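Local coordinates for protein cellulase (glycosyl hydrolase family 5) (Bacteroides ovatus, PDB 3ZMR) that cleaves the beta-1,4-glucan backbone of xyloglucan at internal linkages, with retention of the beta configuration, to release xyloglucan oligosaccharides, at residues M110-S115 against R298-H303; S144-T148 against W193-V197; F160-K164 against A203-L209; N351-Q355 against R401-T405. All blocks are in the same frame, centred on the assembly; numbering follows the deposited sequence.

Contact 1: residues M110-S115 against R298-H303; sequences MRDLTS and RNHYRH
M110 folds its thioether against R298 and R302, while S115 meets the ring edge of H303. The M110 chain bends at both chi2 (-53°) and chi3 (-78°) and crosses R298 at about a right angle. This bent course brings SD to 3.9 Å from R298 CB and drops the methyl CE into the turn of 298-303, where it lies 3.5 Å from R298 O and 3.6 Å from R302 CA. CE also lies over one face of the R302 guanidinium. That group is held in plane from its edge, since both NE and NH2 donate to N299 OD1, the NE bond being 2.8 Å long. Nearer the backbone, the CB atoms of M110 and Y301 touch at 4.0 Å, while the tyrosine ring leads away. H303 is gripped at its two nitrogens: ND1 shares a 2.8 Å hydrogen bond with S115 OG, and NE2 meets a water lying in the ring plane that donates to R111 O. Between them CE1 lies near L113 O, 3.3 Å away. The two bonded nitrogens would fix the rotation of this buried imidazole. H303 also packs on L118 and F332. The arrangement joins the segment leading into helix 115-122 to the turn before strand 304-307, at the N-terminal end of the strands of the (beta/alpha)8 barrel, the end remote from the active site.

Contact 2: residues S144-T148 against W193-V197; sequences SGDET and WMDKV
At the rim of the catalytic face of the TIM barrel, where loops follow the C-terminal ends of the strands, E147 of the loop between strand 143-144 and helix 157-165 forms a salt bridge with K196 of helix 191-206. K196 NZ donates to E147 OE1 at 2.8 Å, on the syn side of the carboxylate and 16° out of its plane. The two chains cross at about a right angle: the lysine bends at chi3 (79°), and its CE lies 3.2 Å from the same OE1. E147 OE1 also faces the edge of the W193 indole, 3.6 Å from CZ3 and near the ring plane. The other carboxylate oxygen, OE2, is bonded to T154 OG1 and to a water, which accepts a weak bond from K196 NZ. Both oxygens of this buried carboxylate thus have partners, and the lysine would probably favour its ionised form. In barrel terms, the pairing ties the loop after the first barrel strand to the second barrel helix. D146 adds its CB, 4.2 Å from W193 CZ3, and a second negative charge, with OD2 4.0 Å from K196 NZ, too far for a salt bridge. Its OD1 is taken up by an Asx turn, accepting from T148 N at 2.9 Å and from T148 OG1. W193 itself is fixed by NE1 bonding to A176 O and by an edge-to-face pairing with H179, while V197 CG2 lies over one face, near the border of the ring.

Contact 3: residues F160-K164 against A203-L209; sequences FEGIK and AALDAGL
F160 lays its ring on the small side chains of helix 191-206, where alanines leave a shallow hollow. A204 CB sits 3.6 Å from the ring centroid and only 8° off its normal, a CH-pi contact almost centred on the face. A203 CB approaches CD2 of the same ring at 3.9 Å, and the methyl of A207 fills the space beside the ring's stem, 3.8 Å from F160 CB. Alanines let the backbones close in: the CA atoms of E161 and A207 are 5.3 Å apart. This is the packing of neighbouring helices on the outside of a (beta/alpha)8 barrel. Helices 157-165 and 191-206 flank strand 170-173, and F160, A204 and L209 all rest on its V171. Past the helix end, L209 sets its two methyls against F160, I163 and K164, crossing F160 and I163 at about right angles; CD1 meets F160 O at 3.8 Å, and CD2 lies 3.9 Å from K164 CD and near I163 CG2. Replacing F160 by an alanine would probably open a gap over A204 CB and cost L209 CD1 its contact with the ring at CD1. K164, bent at chi2 (78°), then runs its aliphatic chain over A207 O, its CG 3.3 Å away, along the Schellman turn at G208. G208 has a positive phi, 98°, and with no side chain it lets K164 CE pass close by. K164 NZ ends on G208 O at 2.9 Å, approaching from above the carbonyl plane, and also pairs with D169.

Contact 4: residues N351-Q355 against R401-T405; sequences NFKSQ and RDQLT. With EDO (1,2-ethanediol), chain F.
F352 holds CG between its backbone N and carbonyl carbon (chi1 63°) and R401 runs extended from CG to NE, which brings the two groups together; chi4 of R401, -88°, turns its guanidinium flat on the phenyl ring. The stack joins two loops of the (beta/alpha)8 barrel, those following strands 331-337 and 391-396, on the catalytic face. R401 belongs to a type I beta turn ending at L404. Ring and guanidinium planes differ by 5°, with centres 4.2 Å apart, and the two chains run antiparallel to one another as they overlap. The overlap is offset: F352 CB lies over the centre of the guanidinium, 3.6 Å from R401 CZ, while R401 CD covers the ring near its rim, making a CH-pi contact with CD 3.8 Å from the centroid. The edges of the guanidinium are well used. NH1 bonds to N348 OD1 and M346 O, NH2 to F343 O, and NE donates at 2.8 Å to a water in its plane that also lies within bonding distance of K353 O. Those bonds fix the plane against which F352 lies. A serine in place of F352 would probably take the ring from this face, keeping only CB over it, and leave a gap near Q403 NE2, which stands 3.9 Å from F352 CZ. At the edge of the ring, L404 CD2 comes to 4.3 Å from CZ, while L404 CD1 packs on S354 CB. Beside L404 lies an ethanediol, probably from the crystallisation liquor, whose O1 donates to S354 OG at 2.8 Å.

The four contacts are spread round one (beta/alpha)8 barrel without touching. Contact 1 joins an early segment, ahead of the first barrel strand, to the approach to strand 304-307; contacts 2 and 3 fall within the chain span it encloses, and contact 4 follows later. Contacts 2 and 3 interleave along the sequence and share helix 191-206, one near its start and the other at its end, with centres about 20 Å apart. Contacts 1 and 4 lie on opposite sides of the chain's centre, about 44 Å between centres. Contact 1 lies at the N-terminal end of the barrel strands, contact 3 packs the outer helices, and contacts 2 and 4 tie loops on the substrate-binding face.

Contact 1: residues M110-S115 against R298-H303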
# COMPACT_ATOMS: atom_id res chain seq x y z
N MET A 110 -14.53 16.54 -3.10
CA MET A 110 -13.26 16.24 -2.46
C MET A 110 -13.13 17.14 -1.23
O MET A 110 -12.68 18.28 -1.33
CB MET A 110 -12.06 16.41 -3.41
CG MET A 110 -12.27 15.83 -4.80
SD MET A 110 -12.79 14.12 -4.90
CE MET A 110 -11.26 13.27 -4.60
N ARG A 111 -13.58 16.64 -0.08
CA ARG A 111 -13.58 17.40 1.16
C ARG A 111 -12.17 17.80 1.57
O ARG A 111 -11.20 17.08 1.30
CB ARG A 111 -14.23 16.61 2.27
CG ARG A 111 -15.72 16.37 2.04
CD ARG A 111 -16.25 15.33 3.00
NE ARG A 111 -15.84 14.00 2.56
CZ ARG A 111 -16.11 12.87 3.21
NH1 ARG A 111 -16.74 12.89 4.39
NH2 ARG A 111 -15.74 11.73 2.65
N ASP A 112 -12.06 18.93 2.26
CA ASP A 112 -10.78 19.39 2.77
C ASP A 112 -10.45 18.65 4.07
O ASP A 112 -10.52 19.21 5.20
CB ASP A 112 -10.80 20.90 3.00
CG ASP A 112 -9.43 21.46 3.27
OD1 ASP A 112 -8.42 20.79 3.03
OD2 ASP A 112 -9.37 22.62 3.69
N LEU A 113 -10.07 17.38 3.91
CA LEU A 113 -9.73 16.47 5.00
C LEU A 113 -8.42 15.78 4.69
O LEU A 113 -8.22 15.32 3.56
CB LEU A 113 -10.83 15.41 5.14
CG LEU A 113 -12.22 15.88 5.55
CD1 LEU A 113 -13.20 14.73 5.46
CD2 LEU A 113 -12.17 16.46 6.96
N THR A 114 -7.53 15.70 5.67
CA THR A 114 -6.34 14.88 5.52
C THR A 114 -6.76 13.40 5.45
O THR A 114 -7.85 13.04 5.87
CB THR A 114 -5.35 15.04 6.67
OG1 THR A 114 -6.00 14.57 7.85
CG2 THR A 114 -4.93 16.50 6.83
N SER A 115 -5.88 12.57 4.89
CA SER A 115 -6.13 11.13 4.93
C SER A 115 -6.36 10.66 6.37
O SER A 115 -7.20 9.79 6.62
CB SER A 115 -5.05 10.36 4.22
OG SER A 115 -5.11 10.61 2.84
N ARG A 298 -10.28 15.38 -10.26
CA ARG A 298 -10.44 14.97 -8.86
C ARG A 298 -9.30 14.03 -8.41
O ARG A 298 -9.07 13.87 -7.20
CB ARG A 298 -11.78 14.30 -8.66
CG ARG A 298 -12.97 15.26 -8.76
CD ARG A 298 -14.23 14.45 -8.66
NE ARG A 298 -15.51 15.13 -8.83
CZ ARG A 298 -16.03 15.50 -9.98
NH1 ARG A 298 -15.36 15.42 -11.13
NH2 ARG A 298 -17.29 15.99 -9.97
N ASN A 299 -8.63 13.39 -9.37
CA ASN A 299 -7.50 12.52 -9.05
C ASN A 299 -6.30 13.28 -8.49
O ASN A 299 -5.40 12.71 -7.91
CB ASN A 299 -7.07 11.70 -10.25
CG ASN A 299 -8.05 10.59 -10.60
OD1 ASN A 299 -8.90 10.18 -9.79
ND2 ASN A 299 -7.93 10.09 -11.79
N HIS A 300 -6.28 14.59 -8.65
CA HIS A 300 -5.28 15.43 -7.99
C HIS A 300 -5.40 15.34 -6.47
O HIS A 300 -4.40 15.35 -5.77
CB HIS A 300 -5.46 16.88 -8.45
CG HIS A 300 -4.47 17.85 -7.86
ND1 HIS A 300 -3.20 17.97 -8.37
CD2 HIS A 300 -4.54 18.69 -6.81
CE1 HIS A 300 -2.54 18.90 -7.68
NE2 HIS A 300 -3.33 19.34 -6.73
N TYR A 301 -6.64 15.21 -5.99
CA TYR A 301 -6.98 15.26 -4.57
C TYR A 301 -7.35 13.91 -3.94
O TYR A 301 -7.52 13.84 -2.71
CB TYR A 301 -8.18 16.19 -4.38
CG TYR A 301 -7.92 17.64 -4.72
CD1 TYR A 301 -7.12 18.44 -3.88
CD2 TYR A 301 -8.46 18.23 -5.85
CE1 TYR A 301 -6.89 19.79 -4.15
CE2 TYR A 301 -8.23 19.57 -6.12
CZ TYR A 301 -7.43 20.32 -5.27
OH TYR A 301 -7.22 21.64 -5.55
N ARG A 302 -7.51 12.87 -4.76
CA ARG A 302 -8.04 11.61 -4.26
C ARG A 302 -7.12 11.03 -3.21
O ARG A 302 -5.89 11.14 -3.30
CB ARG A 302 -8.21 10.65 -5.42
CG ARG A 302 -8.91 9.36 -5.09
CD ARG A 302 -9.28 8.45 -6.29
NE ARG A 302 -9.93 9.21 -7.35
CZ ARG A 302 -11.16 9.73 -7.28
NH1 ARG A 302 -11.98 9.53 -6.23
NH2 ARG A 302 -11.58 10.53 -8.26
N HIS A 303 -7.69 10.36 -2.24
CA HIS A 303 -6.88 9.66 -1.24
C HIS A 303 -6.40 8.37 -1.83
O HIS A 303 -7.17 7.57 -2.38
CB HIS A 303 -7.71 9.39 0.01
CG HIS A 303 -8.19 10.65 0.69
ND1 HIS A 303 -7.61 11.17 1.83
CD2 HIS A 303 -9.20 11.48 0.36
CE1 HIS A 303 -8.27 12.27 2.18
NE2 HIS A 303 -9.22 12.48 1.29
O HOH W 1 -11.24 14.40 0.75

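Contact 2: residues S144-T148 against W193-V197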
# COMPACT_ATOMS: atom_id res chain seq x y z
N SER A 144 -6.99 -16.33 -17.43
CA SER A 144 -8.34 -16.36 -17.97
C SER A 144 -9.38 -16.26 -16.85
O SER A 144 -9.03 -16.09 -15.67
CB SER A 144 -8.53 -17.64 -18.81
OG SER A 144 -8.40 -18.84 -18.01
N GLY A 145 -10.66 -16.39 -17.22
CA GLY A 145 -11.77 -16.29 -16.27
C GLY A 145 -12.38 -14.91 -16.16
O GLY A 145 -12.04 -14.01 -16.93
N ASP A 146 -13.27 -14.76 -15.19
CA ASP A 146 -13.94 -13.50 -14.89
C ASP A 146 -14.23 -13.51 -13.37
O ASP A 146 -13.69 -14.36 -12.65
CB ASP A 146 -15.20 -13.29 -15.78
CG ASP A 146 -16.37 -14.22 -15.48
OD1 ASP A 146 -16.37 -14.93 -14.46
OD2 ASP A 146 -17.37 -14.18 -16.25
N GLU A 147 -15.07 -12.59 -12.90
CA GLU A 147 -15.29 -12.41 -11.46
C GLU A 147 -15.97 -13.57 -10.77
O GLU A 147 -16.08 -13.58 -9.55
CB GLU A 147 -16.02 -11.09 -11.19
CG GLU A 147 -17.53 -11.06 -11.42
CD GLU A 147 -17.99 -11.02 -12.85
OE1 GLU A 147 -17.17 -11.06 -13.80
OE2 GLU A 147 -19.24 -10.95 -13.02
N THR A 148 -16.51 -14.50 -11.56
CA THR A 148 -17.22 -15.67 -11.04
C THR A 148 -16.35 -16.92 -11.00
O THR A 148 -16.82 -17.98 -10.54
CB THR A 148 -18.50 -15.99 -11.84
OG1 THR A 148 -18.16 -16.49 -13.15
CG2 THR A 148 -19.40 -14.76 -11.93
N TRP A 193 -14.98 -4.98 -19.54
CA TRP A 193 -14.54 -5.38 -18.19
C TRP A 193 -14.54 -4.17 -17.25
O TRP A 193 -15.05 -4.21 -16.12
CB TRP A 193 -13.15 -5.96 -18.24
CG TRP A 193 -12.64 -6.37 -16.90
CD1 TRP A 193 -11.58 -5.83 -16.24
CD2 TRP A 193 -13.16 -7.40 -16.03
NE1 TRP A 193 -11.41 -6.45 -15.02
CE2 TRP A 193 -12.34 -7.43 -14.88
CE3 TRP A 193 -14.20 -8.33 -16.13
CZ2 TRP A 193 -12.54 -8.34 -13.84
CZ3 TRP A 193 -14.40 -9.23 -15.11
CH2 TRP A 193 -13.59 -9.23 -13.98
N MET A 194 -14.00 -3.06 -17.73
CA MET A 194 -14.00 -1.81 -16.94
C MET A 194 -15.43 -1.43 -16.58
O MET A 194 -15.71 -0.94 -15.47
CB MET A 194 -13.35 -0.67 -17.72
CG MET A 194 -11.88 -0.88 -18.02
SD MET A 194 -10.89 -1.11 -16.53
CE MET A 194 -11.24 0.38 -15.61
N ASP A 195 -16.36 -1.65 -17.50
CA ASP A 195 -17.76 -1.34 -17.22
C ASP A 195 -18.28 -2.16 -16.03
O ASP A 195 -19.08 -1.68 -15.23
CB ASP A 195 -18.67 -1.66 -18.42
CG ASP A 195 -18.45 -0.77 -19.65
OD1 ASP A 195 -17.81 0.29 -19.55
OD2 ASP A 195 -18.98 -1.15 -20.72
N LYS A 196 -17.91 -3.44 -15.97
CA LYS A 196 -18.38 -4.33 -14.88
C LYS A 196 -17.81 -3.88 -13.53
O LYS A 196 -18.49 -3.81 -12.53
CB LYS A 196 -17.97 -5.79 -15.16
CG LYS A 196 -18.79 -6.46 -16.26
CD LYS A 196 -18.22 -7.80 -16.66
CE LYS A 196 -18.57 -8.90 -15.67
NZ LYS A 196 -18.18 -10.22 -16.26
N VAL A 197 -16.51 -3.59 -13.53
CA VAL A 197 -15.86 -3.07 -12.33
C VAL A 197 -16.56 -1.76 -11.88
O VAL A 197 -16.92 -1.56 -10.71
CB VAL A 197 -14.35 -2.87 -12.55
CG1 VAL A 197 -13.73 -2.31 -11.26
CG2 VAL A 197 -13.66 -4.18 -12.96
O HOH W 2 -20.33 -12.59 -14.89

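Contact 3: residues F160-K164 against A203-L209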
# COMPACT_ATOMS: atom_id res chain seq x y z
N PHE A 160 -24.06 -4.89 -1.15
CA PHE A 160 -23.50 -3.65 -0.60
C PHE A 160 -24.41 -3.01 0.42
O PHE A 160 -23.94 -2.48 1.42
CB PHE A 160 -23.11 -2.67 -1.71
CG PHE A 160 -21.97 -3.19 -2.56
CD1 PHE A 160 -20.73 -3.52 -1.97
CD2 PHE A 160 -22.11 -3.36 -3.94
CE1 PHE A 160 -19.68 -3.97 -2.74
CE2 PHE A 160 -21.05 -3.84 -4.70
CZ PHE A 160 -19.84 -4.13 -4.11
N GLU A 161 -25.73 -3.07 0.18
CA GLU A 161 -26.69 -2.59 1.15
C GLU A 161 -26.64 -3.37 2.47
O GLU A 161 -26.74 -2.80 3.55
CB GLU A 161 -28.11 -2.59 0.58
CG GLU A 161 -28.29 -1.53 -0.49
CD GLU A 161 -29.64 -1.54 -1.14
OE1 GLU A 161 -30.34 -2.58 -1.11
OE2 GLU A 161 -29.98 -0.48 -1.71
N GLY A 162 -26.42 -4.68 2.36
CA GLY A 162 -26.32 -5.52 3.56
C GLY A 162 -25.07 -5.21 4.36
O GLY A 162 -25.07 -5.18 5.59
N ILE A 163 -23.96 -5.00 3.64
CA ILE A 163 -22.69 -4.60 4.28
C ILE A 163 -22.87 -3.31 5.08
O ILE A 163 -22.48 -3.22 6.26
CB ILE A 163 -21.55 -4.51 3.24
CG1 ILE A 163 -21.17 -5.92 2.74
CG2 ILE A 163 -20.32 -3.77 3.78
CD1 ILE A 163 -20.33 -5.87 1.47
N LYS A 164 -23.47 -2.30 4.44
CA LYS A 164 -23.72 -1.03 5.11
C LYS A 164 -24.64 -1.18 6.32
O LYS A 164 -24.38 -0.67 7.40
CB LYS A 164 -24.30 -0.04 4.13
CG LYS A 164 -24.59 1.35 4.68
CD LYS A 164 -23.35 2.20 4.83
CE LYS A 164 -23.67 3.54 5.48
NZ LYS A 164 -22.47 4.37 5.57
N ALA A 203 -22.47 0.79 -7.41
CA ALA A 203 -23.43 0.16 -6.46
C ALA A 203 -22.97 0.31 -5.00
O ALA A 203 -23.75 0.62 -4.11
CB ALA A 203 -23.63 -1.30 -6.82
N ALA A 204 -21.67 0.12 -4.78
CA ALA A 204 -21.12 0.23 -3.42
C ALA A 204 -21.22 1.68 -2.91
O ALA A 204 -21.58 1.95 -1.76
CB ALA A 204 -19.69 -0.26 -3.39
N LEU A 205 -20.85 2.62 -3.77
CA LEU A 205 -20.94 4.02 -3.40
C LEU A 205 -22.39 4.45 -3.13
O LEU A 205 -22.68 5.20 -2.19
CB LEU A 205 -20.34 4.89 -4.51
CG LEU A 205 -18.80 4.83 -4.63
CD1 LEU A 205 -18.38 5.50 -5.93
CD2 LEU A 205 -18.05 5.43 -3.46
N ASP A 206 -23.28 4.01 -4.00
CA ASP A 206 -24.71 4.35 -3.84
C ASP A 206 -25.32 3.79 -2.54
O ASP A 206 -26.26 4.35 -2.00
CB ASP A 206 -25.54 3.92 -5.05
CG ASP A 206 -25.22 4.71 -6.33
OD1 ASP A 206 -24.54 5.75 -6.29
OD2 ASP A 206 -25.68 4.27 -7.42
N ALA A 207 -24.76 2.67 -2.06
CA ALA A 207 -25.14 2.08 -0.78
C ALA A 207 -24.60 2.82 0.43
O ALA A 207 -24.93 2.51 1.56
CB ALA A 207 -24.72 0.61 -0.73
N GLY A 208 -23.74 3.80 0.19
CA GLY A 208 -23.25 4.66 1.25
C GLY A 208 -21.89 4.25 1.79
O GLY A 208 -21.50 4.69 2.86
N LEU A 209 -21.18 3.42 1.05
CA LEU A 209 -19.85 2.96 1.49
C LEU A 209 -18.68 3.77 0.91
O LEU A 209 -18.75 4.27 -0.21
CB LEU A 209 -19.69 1.50 1.05
CG LEU A 209 -20.69 0.52 1.67
CD1 LEU A 209 -20.63 -0.79 0.89
CD2 LEU A 209 -20.34 0.30 3.15

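Contact 4: residues N351-Q355 against R401-T405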
# COMPACT_ATOMS: atom_id res chain seq x y z
N ASN A 351 -0.41 -28.48 9.49
CA ASN A 351 -0.48 -28.63 10.94
C ASN A 351 -1.09 -27.42 11.61
O ASN A 351 -0.44 -26.72 12.39
CB ASN A 351 0.93 -28.86 11.51
CG ASN A 351 0.91 -29.18 12.99
OD1 ASN A 351 0.01 -29.90 13.45
ND2 ASN A 351 1.90 -28.68 13.73
N PHE A 352 -2.37 -27.16 11.30
CA PHE A 352 -3.01 -25.92 11.78
C PHE A 352 -3.33 -25.98 13.28
O PHE A 352 -3.41 -27.06 13.88
CB PHE A 352 -4.29 -25.59 10.99
CG PHE A 352 -5.37 -26.63 11.13
CD1 PHE A 352 -6.27 -26.59 12.20
CD2 PHE A 352 -5.50 -27.64 10.19
CE1 PHE A 352 -7.25 -27.56 12.33
CE2 PHE A 352 -6.49 -28.60 10.31
CZ PHE A 352 -7.35 -28.57 11.39
N LYS A 353 -3.53 -24.81 13.86
CA LYS A 353 -3.99 -24.67 15.23
C LYS A 353 -5.43 -24.19 15.17
O LYS A 353 -5.72 -23.21 14.47
CB LYS A 353 -3.13 -23.71 16.01
CG LYS A 353 -1.66 -24.09 16.07
CD LYS A 353 -1.42 -25.39 16.80
CE LYS A 353 0.06 -25.68 16.98
NZ LYS A 353 0.23 -27.04 17.56
N SER A 354 -6.33 -24.87 15.86
CA SER A 354 -7.75 -24.57 15.79
C SER A 354 -8.21 -23.52 16.82
O SER A 354 -9.34 -23.02 16.73
CB SER A 354 -8.61 -25.85 15.97
OG SER A 354 -8.36 -26.41 17.24
N GLN A 355 -7.36 -23.26 17.83
CA GLN A 355 -7.72 -22.42 18.96
C GLN A 355 -6.79 -21.20 19.03
O GLN A 355 -5.70 -21.19 18.45
CB GLN A 355 -7.61 -23.18 20.27
CG GLN A 355 -8.61 -24.34 20.31
CD GLN A 355 -8.42 -25.25 21.51
OE1 GLN A 355 -7.52 -25.08 22.33
NE2 GLN A 355 -9.28 -26.25 21.60
N ARG A 401 -12.98 -23.54 9.86
CA ARG A 401 -12.65 -24.94 9.63
C ARG A 401 -13.88 -25.83 9.92
O ARG A 401 -14.02 -26.44 10.99
CB ARG A 401 -11.40 -25.33 10.43
CG ARG A 401 -10.21 -24.42 10.15
CD ARG A 401 -8.94 -24.90 10.81
NE ARG A 401 -7.91 -23.86 10.74
CZ ARG A 401 -7.06 -23.70 9.73
NH1 ARG A 401 -7.05 -24.51 8.67
NH2 ARG A 401 -6.20 -22.68 9.79
N ASP A 402 -14.77 -25.85 8.93
CA ASP A 402 -16.10 -26.43 9.07
C ASP A 402 -16.14 -27.95 9.08
O ASP A 402 -17.19 -28.53 9.32
CB ASP A 402 -17.10 -25.87 8.03
CG ASP A 402 -16.83 -26.33 6.61
OD1 ASP A 402 -15.68 -26.61 6.23
OD2 ASP A 402 -17.77 -26.31 5.79
N GLN A 403 -14.98 -28.56 8.87
CA GLN A 403 -14.82 -30.01 8.98
C GLN A 403 -14.66 -30.51 10.38
O GLN A 403 -14.79 -31.73 10.62
CB GLN A 403 -13.64 -30.50 8.12
CG GLN A 403 -12.25 -30.37 8.76
CD GLN A 403 -11.64 -28.97 8.64
OE1 GLN A 403 -12.31 -27.99 8.28
NE2 GLN A 403 -10.36 -28.87 8.97
N LEU A 404 -14.31 -29.61 11.29
CA LEU A 404 -14.21 -29.94 12.72
C LEU A 404 -15.57 -30.25 13.30
O LEU A 404 -16.60 -29.80 12.79
CB LEU A 404 -13.53 -28.82 13.50
CG LEU A 404 -12.11 -28.48 13.01
CD1 LEU A 404 -11.56 -27.36 13.86
CD2 LEU A 404 -11.18 -29.69 13.01
N THR A 405 -15.58 -31.06 14.37
CA THR A 405 -16.80 -31.45 15.07
C THR A 405 -16.62 -31.37 16.59
O THR A 405 -15.50 -31.26 17.12
CB THR A 405 -17.23 -32.89 14.69
OG1 THR A 405 -16.23 -33.81 15.15
CG2 THR A 405 -17.45 -33.03 13.19
C1 EDO F . -8.83 -29.60 15.88
O1 EDO F . -7.75 -29.14 16.72
C2 EDO F . -9.13 -31.07 16.15
O2 EDO F . -7.98 -31.83 15.75
O HOH W 3 -8.02 -22.43 13.16